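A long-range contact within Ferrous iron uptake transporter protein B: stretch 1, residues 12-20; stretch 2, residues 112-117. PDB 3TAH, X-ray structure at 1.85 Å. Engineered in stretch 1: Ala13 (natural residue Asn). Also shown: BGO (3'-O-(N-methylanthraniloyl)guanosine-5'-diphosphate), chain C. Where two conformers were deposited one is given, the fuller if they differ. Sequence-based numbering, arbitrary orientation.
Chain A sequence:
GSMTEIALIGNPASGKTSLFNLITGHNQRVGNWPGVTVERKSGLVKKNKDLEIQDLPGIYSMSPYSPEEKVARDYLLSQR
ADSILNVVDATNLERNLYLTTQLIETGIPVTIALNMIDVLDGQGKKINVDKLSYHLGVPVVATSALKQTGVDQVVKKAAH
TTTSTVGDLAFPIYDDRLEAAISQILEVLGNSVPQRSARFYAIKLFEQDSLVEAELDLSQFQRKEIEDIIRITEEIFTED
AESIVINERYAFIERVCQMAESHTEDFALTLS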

# COMPACT_ATOMS: atom_id res chain seq x y z
N PRO A 12 1.86 -6.18 10.96
CA PRO A 12 1.64 -6.62 12.34
C PRO A 12 2.54 -5.86 13.29
O PRO A 12 3.70 -5.57 12.97
CB PRO A 12 2.05 -8.09 12.30
CG PRO A 12 1.74 -8.51 10.91
CD PRO A 12 2.12 -7.33 10.07
N ALA A 13 1.99 -5.54 14.46
CA ALA A 13 2.72 -4.87 15.54
C ALA A 13 3.20 -3.47 15.16
O ALA A 13 4.18 -2.98 15.70
CB ALA A 13 3.91 -5.75 16.03
N SER A 14 2.50 -2.82 14.22
CA SER A 14 2.84 -1.46 13.84
C SER A 14 2.06 -0.45 14.67
O SER A 14 2.35 0.75 14.61
CB SER A 14 2.57 -1.25 12.34
OG SER A 14 1.20 -1.38 12.03
N GLY A 15 1.09 -0.93 15.43
CA GLY A 15 0.20 -0.07 16.21
C GLY A 15 -1.14 0.18 15.53
O GLY A 15 -1.88 1.10 15.91
N LYS A 16 -1.47 -0.65 14.53
CA LYS A 16 -2.70 -0.44 13.77
C LYS A 16 -3.94 -0.61 14.66
O LYS A 16 -4.84 0.22 14.61
CB LYS A 16 -2.76 -1.37 12.55
CG LYS A 16 -4.08 -1.30 11.78
CD LYS A 16 -4.02 -2.05 10.48
CE LYS A 16 -3.92 -3.54 10.67
NZ LYS A 16 -5.14 -4.11 11.32
N THR A 17 -3.99 -1.67 15.46
CA THR A 17 -5.12 -1.90 16.37
C THR A 17 -5.23 -0.77 17.39
O THR A 17 -6.34 -0.29 17.65
CB THR A 17 -5.01 -3.23 17.15
OG1 THR A 17 -4.93 -4.32 16.22
CG2 THR A 17 -6.21 -3.42 18.05
N SER A 18 -4.10 -0.37 17.96
CA SER A 18 -4.07 0.72 18.93
C SER A 18 -4.65 1.99 18.33
O SER A 18 -5.44 2.65 18.99
CB SER A 18 -2.65 0.98 19.44
OG SER A 18 -2.14 -0.14 20.15
N LEU A 19 -4.25 2.32 17.10
CA LEU A 19 -4.81 3.51 16.43
C LEU A 19 -6.27 3.30 16.05
O LEU A 19 -7.08 4.19 16.22
CB LEU A 19 -4.01 3.89 15.18
CG LEU A 19 -2.61 4.42 15.44
CD1 LEU A 19 -1.81 4.55 14.13
CD2 LEU A 19 -2.63 5.75 16.16
N PHE A 20 -6.61 2.12 15.53
CA PHE A 20 -8.01 1.81 15.26
C PHE A 20 -8.90 2.08 16.48
O PHE A 20 -9.95 2.74 16.37
CB PHE A 20 -8.18 0.35 14.81
CG PHE A 20 -9.59 0.00 14.45
CD1 PHE A 20 -10.10 0.37 13.21
CD2 PHE A 20 -10.42 -0.66 15.35
CE1 PHE A 20 -11.43 0.07 12.85
CE2 PHE A 20 -11.75 -0.97 14.99
CZ PHE A 20 -12.24 -0.60 13.74
N ILE A 112 0.17 8.33 5.33
CA ILE A 112 0.92 7.51 6.30
C ILE A 112 0.78 8.06 7.71
O ILE A 112 1.01 9.25 7.91
CB ILE A 112 2.42 7.41 5.94
CG1 ILE A 112 2.63 6.58 4.67
CG2 ILE A 112 3.22 6.81 7.10
CD1 ILE A 112 4.12 6.56 4.18
N ALA A 113 0.40 7.20 8.67
CA ALA A 113 0.52 7.50 10.10
C ALA A 113 1.87 6.90 10.47
O ALA A 113 2.02 5.68 10.52
CB ALA A 113 -0.61 6.87 10.93
N LEU A 114 2.85 7.76 10.70
CA LEU A 114 4.20 7.36 11.03
C LEU A 114 4.16 7.20 12.53
O LEU A 114 4.44 8.15 13.28
CB LEU A 114 5.21 8.42 10.55
CG LEU A 114 6.69 8.14 10.85
CD1 LEU A 114 7.14 6.90 10.08
CD2 LEU A 114 7.60 9.31 10.53
N ASN A 115 3.82 5.97 12.95
CA ASN A 115 3.48 5.62 14.33
C ASN A 115 4.72 5.19 15.13
O ASN A 115 5.79 4.99 14.57
CB ASN A 115 2.35 4.56 14.32
CG ASN A 115 1.66 4.40 15.67
OD1 ASN A 115 1.24 5.37 16.29
ND2 ASN A 115 1.52 3.15 16.12
N MET A 116 4.59 5.06 16.45
CA MET A 116 5.71 4.74 17.34
C MET A 116 6.74 5.86 17.40
O MET A 116 7.90 5.62 17.74
CB MET A 116 6.45 3.47 16.92
CG MET A 116 5.57 2.26 16.79
SD MET A 116 5.39 1.46 18.39
CE MET A 116 4.25 0.17 17.93
N ILE A 117 6.31 7.09 17.08
CA ILE A 117 7.23 8.22 17.01
C ILE A 117 7.87 8.53 18.38
O ILE A 117 9.01 9.01 18.46
CB ILE A 117 6.54 9.47 16.35
CG1 ILE A 117 7.58 10.30 15.59
CG2 ILE A 117 5.75 10.30 17.37
CD1 ILE A 117 8.11 9.61 14.33
C' BGO C . 1.56 -3.82 23.79
N1 BGO C . 3.97 4.04 20.74
C2 BGO C . 4.37 3.06 21.66
N2 BGO C . 5.34 3.33 22.54
N3 BGO C . 3.79 1.85 21.65
C4 BGO C . 2.80 1.59 20.76
C5 BGO C . 2.36 2.53 19.82
C6 BGO C . 2.95 3.79 19.81
O6 BGO C . 2.61 4.68 19.01
N7 BGO C . 1.39 1.94 19.11
C8 BGO C . 1.22 0.70 19.56
N9 BGO C . 2.08 0.51 20.57
PA BGO C . -0.78 -3.08 18.13
PB BGO C . -1.11 -4.11 15.42
C1' BGO C . 2.41 -4.22 25.02
O1' BGO C . 0.34 -3.93 23.81
O1A BGO C . -1.76 -1.99 18.01
C1B BGO C . 2.33 -0.65 21.37
O1B BGO C . -0.56 -3.48 14.23
C2' BGO C . 1.81 -4.50 26.26
N2' BGO C . 0.49 -4.44 26.44
O2' BGO C . 0.66 -1.06 22.98
O2A BGO C . -1.18 -4.37 18.80
C2B BGO C . 1.23 -1.50 21.76
O2B BGO C . -2.52 -3.85 15.67
C3' BGO C . 2.63 -4.85 27.33
O3' BGO C . 2.14 -3.34 22.73
O3A BGO C . -0.23 -3.48 16.66
C3B BGO C . 1.23 -2.96 21.68
O3B BGO C . -0.75 -5.56 15.55
C4' BGO C . 4.00 -4.91 27.18
O4' BGO C . 2.93 -1.63 20.46
C4B BGO C . 2.25 -2.99 20.54
C5' BGO C . 4.60 -4.63 25.96
O5' BGO C . 0.53 -2.50 18.87
C5B BGO C . 1.68 -3.32 19.15
C6' BGO C . 3.80 -4.28 24.87
CM' BGO C . -0.21 -5.18 27.51

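The two stretches meet where a phosphate-binding loop turns into a helix and a strand runs out at its end, with Gly15 and Asn115 the nearest residues by backbone, their CA atoms 6.8 Å apart. Asn115, the last residue of the strand, is the centre of the contact. Its CA-to-CB bond points toward the other stretch, and the t rotamer at chi1 carries the amide across so that Asn115 ND2 donates a hydrogen bond to the backbone carbonyl Ser14 O at 3.0 Å. At 173° the N-H...O angle is nearly linear, and the carbonyl is thereby satisfied in a buried setting. Asn115 ND2 also donates to BGO N7, on the guanine base, at 3.2 Å, so one amide group ties the loop to the nucleotide.

This arrangement leaves no room for a side chain at residue 15. Gly15 CA lies 3.5 Å from Asn115 ND2, and an ideally placed CB on Gly15 would clash with that nitrogen; the backbone angles of Gly15 (99/17) independently call for glycine. Gly15 occupies the N-cap position, right before the helix, which opens with the bond from Leu19 N to Gly15 O at 2.9 Å.

One turn along, Leu19 contributes the apolar side-chain pairing, with Ala113. Leu19 CD1 packs 3.8 Å from Asn115 CG and 4.1 Å from Ala113 CB. The CA-to-CB bonds of Ala113 and Asn115 point toward the other stretch, that of the intervening Leu114 away, as expected from the alternation of a strand.

Met116 starts out sideways, but its end comes nearer the loop, bringing Met116 CE into van der Waals contact at 3.9 Å with both Ser14 O and the O atom of the engineered Ala13. Met116 N donates to BGO O6 at 3.3 Å, while Lys16 N donates to BGO O1B at 3.0 Å, so the two stretches hold the base and the diphosphate respectively.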